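Local coordinates for uncharacterized hypothetical protein FTT_1539c (Francisella tularensis subsp. tularensis, PDB 4QVR) that is of unknown function but carries a DUF6844 domain and is probably exported, its precursor being marked by a signal sequence, at residues A138-F142 / D315-R319; G250-T256 / G268-S274. All blocks are in the same frame, centred on the assembly; numbering follows the deposited sequence.

Contact 1 of 2, residues A138-F142 / D315-R319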
ATOM      1  N   ALA A 138       9.727  11.217  -4.170  1.00 36.07           N
ATOM      2  CA  ALA A 138       8.525  10.601  -4.721  1.00 35.45           C
ATOM      3  C   ALA A 138       8.278   9.244  -4.092  1.00 35.66           C
ATOM      4  O   ALA A 138       7.149   8.902  -3.769  1.00 35.62           O
ATOM      5  CB  ALA A 138       8.624  10.488  -6.239  1.00 36.03           C
ATOM      6  N   GLN A 139       9.328   8.459  -3.914  1.00 38.44           N
ATOM      7  CA  GLN A 139       9.155   7.147  -3.308  1.00 37.84           C
ATOM      8  C   GLN A 139       8.659   7.288  -1.865  1.00 37.74           C
ATOM      9  O   GLN A 139       7.818   6.529  -1.423  1.00 39.69           O
ATOM     10  CB  GLN A 139      10.454   6.379  -3.345  1.00 38.84           C
ATOM     11  CG  GLN A 139      10.405   5.029  -2.621  1.00 39.92           C
ATOM     12  CD  GLN A 139       9.442   4.067  -3.249  1.00 42.67           C
ATOM     13  OE1 GLN A 139       8.970   4.294  -4.375  1.00 47.03           O
ATOM     14  NE2 GLN A 139       9.156   2.962  -2.552  1.00 43.55           N
ATOM     15  N   LEU A 140       9.201   8.251  -1.127  1.00 39.50           N
ATOM     16  CA  LEU A 140       8.771   8.476   0.240  1.00 38.28           C
ATOM     17  C   LEU A 140       7.276   8.840   0.246  1.00 35.51           C
ATOM     18  O   LEU A 140       6.491   8.388   1.083  1.00 33.84           O
ATOM     19  CB  LEU A 140       9.587   9.612   0.845  1.00 40.92           C
ATOM     20  CG  LEU A 140       9.119  10.028   2.235  1.00 41.98           C
ATOM     21  CD1 LEU A 140       9.394   8.916   3.220  1.00 44.09           C
ATOM     22  CD2 LEU A 140       9.805  11.293   2.685  1.00 41.85           C
ATOM     23  N   ALA A 141       6.901   9.701  -0.684  1.00 35.84           N
ATOM     24  CA  ALA A 141       5.521  10.152  -0.818  1.00 35.83           C
ATOM     25  C   ALA A 141       4.575   8.957  -1.068  1.00 35.99           C
ATOM     26  O   ALA A 141       3.467   8.895  -0.504  1.00 33.34           O
ATOM     27  CB  ALA A 141       5.428  11.181  -1.941  1.00 38.52           C
ATOM     28  N   PHE A 142       5.014   8.013  -1.906  1.00 37.29           N
ATOM     29  CA  PHE A 142       4.230   6.807  -2.157  1.00 37.75           C
ATOM     30  C   PHE A 142       4.111   6.015  -0.874  1.00 35.89           C
ATOM     31  O   PHE A 142       3.039   5.548  -0.544  1.00 36.47           O
ATOM     32  CB  PHE A 142       4.812   5.906  -3.258  1.00 36.32           C
ATOM     33  CG  PHE A 142       4.227   4.516  -3.237  1.00 34.58           C
ATOM     34  CD1 PHE A 142       2.918   4.294  -3.634  1.00 34.11           C
ATOM     35  CD2 PHE A 142       4.972   3.435  -2.795  1.00 34.40           C
ATOM     36  CE1 PHE A 142       2.357   3.022  -3.558  1.00 33.40           C
ATOM     37  CE2 PHE A 142       4.427   2.154  -2.756  1.00 32.94           C
ATOM     38  CZ  PHE A 142       3.114   1.953  -3.122  1.00 32.11           C
ATOM     39  N   ASP A 315       4.049   5.053 -11.964  1.00 39.26           N
ATOM     40  CA  ASP A 315       3.964   3.734 -11.395  1.00 35.77           C
ATOM     41  C   ASP A 315       4.878   3.515 -10.175  1.00 39.19           C
ATOM     42  O   ASP A 315       6.115   3.466 -10.279  1.00 37.49           O
ATOM     43  CB  ASP A 315       4.321   2.706 -12.445  1.00 38.87           C
ATOM     44  CG  ASP A 315       3.291   2.632 -13.587  1.00 43.47           C
ATOM     45  OD1 ASP A 315       2.081   2.894 -13.346  1.00 39.59           O
ATOM     46  OD2 ASP A 315       3.703   2.262 -14.727  1.00 49.14           O
ATOM     47  N   TYR A 316       4.230   3.342  -9.029  1.00 38.35           N
ATOM     48  CA  TYR A 316       4.871   3.085  -7.758  1.00 36.48           C
ATOM     49  C   TYR A 316       4.223   1.852  -7.083  1.00 35.95           C
ATOM     50  O   TYR A 316       3.053   1.492  -7.378  1.00 34.34           O
ATOM     51  CB  TYR A 316       4.713   4.317  -6.873  1.00 36.37           C
ATOM     52  CG  TYR A 316       5.631   5.434  -7.264  1.00 38.39           C
ATOM     53  CD1 TYR A 316       5.308   6.292  -8.297  1.00 38.81           C
ATOM     54  CD2 TYR A 316       6.843   5.619  -6.618  1.00 38.91           C
ATOM     55  CE1 TYR A 316       6.171   7.314  -8.671  1.00 39.32           C
ATOM     56  CE2 TYR A 316       7.708   6.639  -6.994  1.00 39.61           C
ATOM     57  CZ  TYR A 316       7.361   7.469  -8.031  1.00 38.85           C
ATOM     58  OH  TYR A 316       8.209   8.478  -8.428  1.00 45.95           O
ATOM     59  N   GLY A 317       4.974   1.207  -6.198  1.00 34.01           N
ATOM     60  CA  GLY A 317       4.456   0.076  -5.456  1.00 34.76           C
ATOM     61  C   GLY A 317       4.506  -1.237  -6.175  1.00 39.25           C
ATOM     62  O   GLY A 317       5.322  -1.429  -7.082  1.00 39.99           O
ATOM     63  N   ILE A 318       3.641  -2.153  -5.740  1.00 41.07           N
ATOM     64  CA  ILE A 318       3.552  -3.483  -6.313  1.00 42.27           C
ATOM     65  C   ILE A 318       2.199  -3.683  -6.980  1.00 41.57           C
ATOM     66  O   ILE A 318       1.239  -2.938  -6.721  1.00 38.73           O
ATOM     67  CB  ILE A 318       3.775  -4.571  -5.240  1.00 46.88           C
ATOM     68  CG1 ILE A 318       2.592  -4.696  -4.275  1.00 46.80           C
ATOM     69  CG2 ILE A 318       5.027  -4.276  -4.455  1.00 49.04           C
ATOM     70  CD1 ILE A 318       1.437  -5.488  -4.840  1.00 47.24           C
ATOM     71  N   ARG A 319       2.141  -4.667  -7.873  1.00 40.71           N
ATOM     72  CA  ARG A 319       0.902  -5.027  -8.561  1.00 42.43           C
ATOM     73  C   ARG A 319       0.861  -6.523  -8.685  1.00 46.18           C
ATOM     74  O   ARG A 319       1.899  -7.163  -8.752  1.00 49.86           O
ATOM     75  CB  ARG A 319       0.849  -4.472  -9.995  1.00 44.22           C
ATOM     76  CG  ARG A 319       0.907  -2.960 -10.154  1.00 42.39           C
ATOM     77  CD  ARG A 319      -0.334  -2.245  -9.625  1.00 41.50           C
ATOM     78  NE  ARG A 319      -0.143  -0.837  -9.866  1.00 37.63           N
ATOM     79  CZ  ARG A 319       0.514  -0.015  -9.072  1.00 36.77           C
ATOM     80  NH1 ARG A 319       0.994  -0.423  -7.905  1.00 34.74           N
ATOM     81  NH2 ARG A 319       0.666   1.245  -9.443  1.00 39.93           N
TER
HETATM   82  O   HOH W   1       7.778   2.471  -6.136  1.00 37.81           O

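Contact 2 of 2, residues G250-T256 / G268-S274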
ATOM      1  N   GLY A 250      -5.020  -8.662   1.513  1.00 41.82           N
ATOM      2  CA  GLY A 250      -6.006  -8.576   0.412  1.00 42.32           C
ATOM      3  C   GLY A 250      -6.165  -7.145  -0.099  1.00 39.64           C
ATOM      4  O   GLY A 250      -6.816  -6.900  -1.106  1.00 38.33           O
ATOM      5  N   LEU A 251      -5.569  -6.190   0.596  1.00 38.95           N
ATOM      6  CA  LEU A 251      -5.658  -4.775   0.175  1.00 41.02           C
ATOM      7  C   LEU A 251      -4.515  -4.536  -0.817  1.00 40.87           C
ATOM      8  O   LEU A 251      -3.358  -4.537  -0.460  1.00 40.48           O
ATOM      9  CB  LEU A 251      -5.554  -3.839   1.369  1.00 38.79           C
ATOM     10  CG  LEU A 251      -5.871  -2.383   1.027  1.00 39.91           C
ATOM     11  CD1 LEU A 251      -7.356  -2.214   0.741  1.00 38.66           C
ATOM     12  CD2 LEU A 251      -5.493  -1.489   2.171  1.00 39.93           C
ATOM     13  N   LEU A 252      -4.854  -4.334  -2.072  1.00 43.64           N
ATOM     14  CA  LEU A 252      -3.856  -4.240  -3.123  1.00 45.09           C
ATOM     15  C   LEU A 252      -3.886  -2.907  -3.890  1.00 42.37           C
ATOM     16  O   LEU A 252      -4.969  -2.404  -4.182  1.00 37.27           O
ATOM     17  CB  LEU A 252      -4.210  -5.349  -4.088  1.00 52.45           C
ATOM     18  CG  LEU A 252      -3.266  -5.830  -5.157  1.00 61.06           C
ATOM     19  CD1 LEU A 252      -2.157  -6.628  -4.486  1.00 66.74           C
ATOM     20  CD2 LEU A 252      -4.047  -6.704  -6.121  1.00 65.77           C
ATOM     21  N   PRO A 253      -2.705  -2.330  -4.211  1.00 39.56           N
ATOM     22  CA  PRO A 253      -2.748  -1.099  -5.017  1.00 38.55           C
ATOM     23  C   PRO A 253      -3.084  -1.465  -6.435  1.00 38.39           C
ATOM     24  O   PRO A 253      -2.653  -2.525  -6.914  1.00 39.24           O
ATOM     25  CB  PRO A 253      -1.309  -0.553  -4.973  1.00 40.33           C
ATOM     26  CG  PRO A 253      -0.510  -1.493  -4.136  1.00 42.03           C
ATOM     27  CD  PRO A 253      -1.420  -2.525  -3.527  1.00 40.45           C
ATOM     28  N   ILE A 254      -3.839  -0.627  -7.127  0.70 36.96           N
ATOM     29  CA  ILE A 254      -4.134  -0.943  -8.521  0.70 38.92           C
ATOM     30  C   ILE A 254      -3.744   0.140  -9.489  0.70 36.97           C
ATOM     31  O   ILE A 254      -3.569  -0.152 -10.666  0.70 37.57           O
ATOM     32  CB  ILE A 254      -5.579  -1.399  -8.747  0.70 42.83           C
ATOM     33  CG1 ILE A 254      -6.568  -0.347  -8.280  0.70 41.73           C
ATOM     34  CG2 ILE A 254      -5.818  -2.734  -8.033  0.70 44.31           C
ATOM     35  CD1 ILE A 254      -7.981  -0.723  -8.651  0.70 47.27           C
ATOM     36  N   LYS A 255      -3.551   1.359  -8.983  1.00 35.63           N
ATOM     37  CA  LYS A 255      -3.156   2.468  -9.786  1.00 35.26           C
ATOM     38  C   LYS A 255      -2.521   3.536  -8.907  1.00 34.22           C
ATOM     39  O   LYS A 255      -2.985   3.795  -7.796  1.00 34.15           O
ATOM     40  CB  LYS A 255      -4.421   3.067 -10.407  1.00 41.54           C
ATOM     41  CG  LYS A 255      -4.191   4.198 -11.412  1.00 41.29           C
ATOM     42  CD  LYS A 255      -3.633   3.632 -12.710  1.00 43.76           C
ATOM     43  CE  LYS A 255      -3.094   4.729 -13.601  1.00 46.41           C
ATOM     44  NZ  LYS A 255      -2.404   4.152 -14.767  1.00 51.56           N
ATOM     45  N   THR A 256      -1.431   4.141  -9.383  1.00 33.04           N
ATOM     46  CA  THR A 256      -0.796   5.236  -8.674  1.00 33.08           C
ATOM     47  C   THR A 256      -0.690   6.380  -9.640  1.00 33.72           C
ATOM     48  O   THR A 256      -0.718   6.150 -10.842  1.00 32.36           O
ATOM     49  CB  THR A 256       0.592   4.895  -8.165  1.00 34.62           C
ATOM     50  OG1 THR A 256       1.348   4.281  -9.217  1.00 35.27           O
ATOM     51  CG2 THR A 256       0.500   3.924  -7.012  1.00 37.21           C
ATOM     52  N   GLY A 268      -0.621   9.716  -5.386  1.00 30.85           N
ATOM     53  CA  GLY A 268      -1.925   9.216  -5.003  1.00 30.98           C
ATOM     54  C   GLY A 268      -1.949   7.724  -5.311  1.00 31.68           C
ATOM     55  O   GLY A 268      -1.322   7.259  -6.258  1.00 34.06           O
ATOM     56  N   VAL A 269      -2.610   6.954  -4.477  1.00 32.43           N
ATOM     57  CA  VAL A 269      -2.694   5.517  -4.706  1.00 32.39           C
ATOM     58  C   VAL A 269      -4.148   5.138  -4.504  1.00 30.93           C
ATOM     59  O   VAL A 269      -4.819   5.672  -3.626  1.00 28.83           O
ATOM     60  CB  VAL A 269      -1.752   4.720  -3.783  1.00 32.35           C
ATOM     61  CG1 VAL A 269      -2.072   4.991  -2.332  1.00 34.88           C
ATOM     62  CG2 VAL A 269      -1.831   3.206  -4.069  1.00 33.77           C
ATOM     63  N   VAL A 270      -4.642   4.317  -5.420  1.00 31.10           N
ATOM     64  CA  VAL A 270      -5.980   3.781  -5.357  1.00 30.14           C
ATOM     65  C   VAL A 270      -5.762   2.324  -4.995  1.00 30.61           C
ATOM     66  O   VAL A 270      -4.993   1.637  -5.662  1.00 28.78           O
ATOM     67  CB  VAL A 270      -6.689   3.871  -6.734  1.00 30.31           C
ATOM     68  CG1 VAL A 270      -8.022   3.114  -6.732  1.00 31.26           C
ATOM     69  CG2 VAL A 270      -6.953   5.310  -7.106  1.00 32.72           C
ATOM     70  N   VAL A 271      -6.420   1.866  -3.933  1.00 33.08           N
ATOM     71  CA  VAL A 271      -6.338   0.462  -3.500  1.00 32.14           C
ATOM     72  C   VAL A 271      -7.734  -0.218  -3.540  1.00 35.14           C
ATOM     73  O   VAL A 271      -8.769   0.456  -3.475  1.00 31.76           O
ATOM     74  CB  VAL A 271      -5.742   0.305  -2.080  1.00 33.97           C
ATOM     75  CG1 VAL A 271      -4.290   0.814  -1.992  1.00 31.76           C
ATOM     76  CG2 VAL A 271      -6.615   0.967  -1.005  1.00 36.89           C
ATOM     77  N   ILE A 272      -7.740  -1.548  -3.700  1.00 34.80           N
ATOM     78  CA  ILE A 272      -8.956  -2.329  -3.678  1.00 37.07           C
ATOM     79  C   ILE A 272      -8.719  -3.482  -2.719  1.00 36.87           C
ATOM     80  O   ILE A 272      -7.587  -3.878  -2.523  1.00 32.25           O
ATOM     81  CB  ILE A 272      -9.284  -2.969  -5.035  1.00 40.42           C
ATOM     82  CG1 ILE A 272      -8.197  -3.991  -5.372  1.00 44.36           C
ATOM     83  CG2 ILE A 272      -9.479  -1.896  -6.075  1.00 39.93           C
ATOM     84  CD1 ILE A 272      -8.358  -4.694  -6.675  1.00 52.67           C
ATOM     85  N   TYR A 273      -9.786  -3.998  -2.113  1.00 38.95           N
ATOM     86  CA  TYR A 273      -9.689  -5.159  -1.257  1.00 42.09           C
ATOM     87  C   TYR A 273     -10.277  -6.355  -1.977  1.00 44.48           C
ATOM     88  O   TYR A 273     -11.337  -6.245  -2.579  1.00 44.80           O
ATOM     89  CB  TYR A 273     -10.455  -5.000   0.057  1.00 42.17           C
ATOM     90  CG  TYR A 273     -10.378  -6.285   0.861  1.00 46.00           C
ATOM     91  CD1 TYR A 273      -9.249  -6.599   1.578  1.00 46.59           C
ATOM     92  CD2 TYR A 273     -11.424  -7.209   0.860  1.00 48.31           C
ATOM     93  CE1 TYR A 273      -9.152  -7.787   2.296  1.00 47.14           C
ATOM     94  CE2 TYR A 273     -11.344  -8.387   1.589  1.00 49.72           C
ATOM     95  CZ  TYR A 273     -10.188  -8.674   2.299  1.00 49.90           C
ATOM     96  OH  TYR A 273     -10.068  -9.857   3.007  1.00 54.61           O
ATOM     97  N   SER A 274      -9.623  -7.504  -1.860  1.00 46.10           N
ATOM     98  CA  SER A 274     -10.105  -8.733  -2.480  1.00 47.92           C
ATOM     99  C   SER A 274      -9.871  -9.948  -1.598  1.00 48.67           C
ATOM    100  O   SER A 274      -8.728 -10.267  -1.294  1.00 46.74           O
ATOM    101  CB  SER A 274      -9.413  -8.975  -3.830  1.00 48.02           C
ATOM    102  OG  SER A 274      -9.592 -10.337  -4.259  1.00 54.28           O
TER

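Contact 1 of 2, residues A138-F142 / D315-R319
Tyr316 reaches from the loop leading into strand 318-322 to the flank of helix 134-159, a helix-to-loop packing inside the protein. Its CB sits over one face of the Phe142 ring, a CH-pi contact 4.0 Å from the ring centroid and 26° off the normal. From there Tyr316 CG lies beside the backbone N and anti to the carbonyl carbon (chi1 -76°), and the ring runs back toward the start of the helical segment. Tyr316 CD2 has Phe142 CB at 3.9 Å and, at the ring edge and in plane, Gln139 OE1 at 3.4 Å. Farther out, Tyr316 CZ packs on Ala138 CB at 3.7 Å, and Tyr316 OH ends tightly against that methyl at 3.0 Å. Phe142 slides the opposite way: chi1 of 164° turns CG away from its backbone N and carries the ring out to Gly317, where Phe142 CZ lies 3.3 Å from Gly317 CA and Gly317 N stands over the same face as Tyr316 CB. Polar linkage is indirect. The Gln139 amide is held through NE2 by Asn363 of helix 349-370 and by Glu143, while one water donates to Gln139 OE1 at 2.8 Å and accepts from Gly317 N at 3.1 Å.

Contact 2 of 2, residues G250-T256 / G268-S274
Leu252 and Ile272 form a hydrogen-bonded pair in the antiparallel hairpin of strands 251-261 and 264-273, with Leu252 N to Ile272 O at 2.8 Å and Ile272 N to Leu252 O at 2.9 Å. Next along, Val270 is gripped twice: its O accepts from Ile254 N, and its N donates to Lys255 O, both at 2.9 Å. Using two successive residues opposite one is a beta bulge; it shifts the register by one, after which Lys255 pairs with Val270 and Thr256 with Val269. At the other end Ser274 N donates to Gly250 O. CA-H...O contacts add to the ladder, among them Val271 CA to Leu252 O at 3.2 Å.

The apolar contacts divide between the faces. Leu251 CD1 meets Val271 CG2 at 3.7 Å, and Val269 CG2 touches both Pro253 CB and Thr256 CG2, on the side facing helix 134-159. At the bulge Ile254 crosses Ile272 at about a right angle, beside Leu73 of helix 67-78, though their closeness is doubtful with Ile254 modelled in two conformers.

Proline has no N-H to give, but Pro253 occupies a non-hydrogen-bonded position, so the ladder loses no bond there.

In the fold
The two contacts lie near the centre of the folded chain, their own centres about 12 Å apart. Contact 2 is nested within the loop that contact 1 closes: helix 134-159 comes first, then the hairpin, then 315-319. The hairpin belongs to a three-stranded antiparallel sheet with strand 117-126, whereas 315-319 runs into strand 318-322, at the edge of a separate four-stranded sheet within this chain. Helix 134-159, which supplies one side of contact 1, also packs on the hairpin, where Phe142 touches Thr256. A probable hydrogen bond links Tyr316 N and Thr256 OG1, 3.0 Å apart; with Ile318 packed on Leu252, it ties the two sheets together in the buried interior.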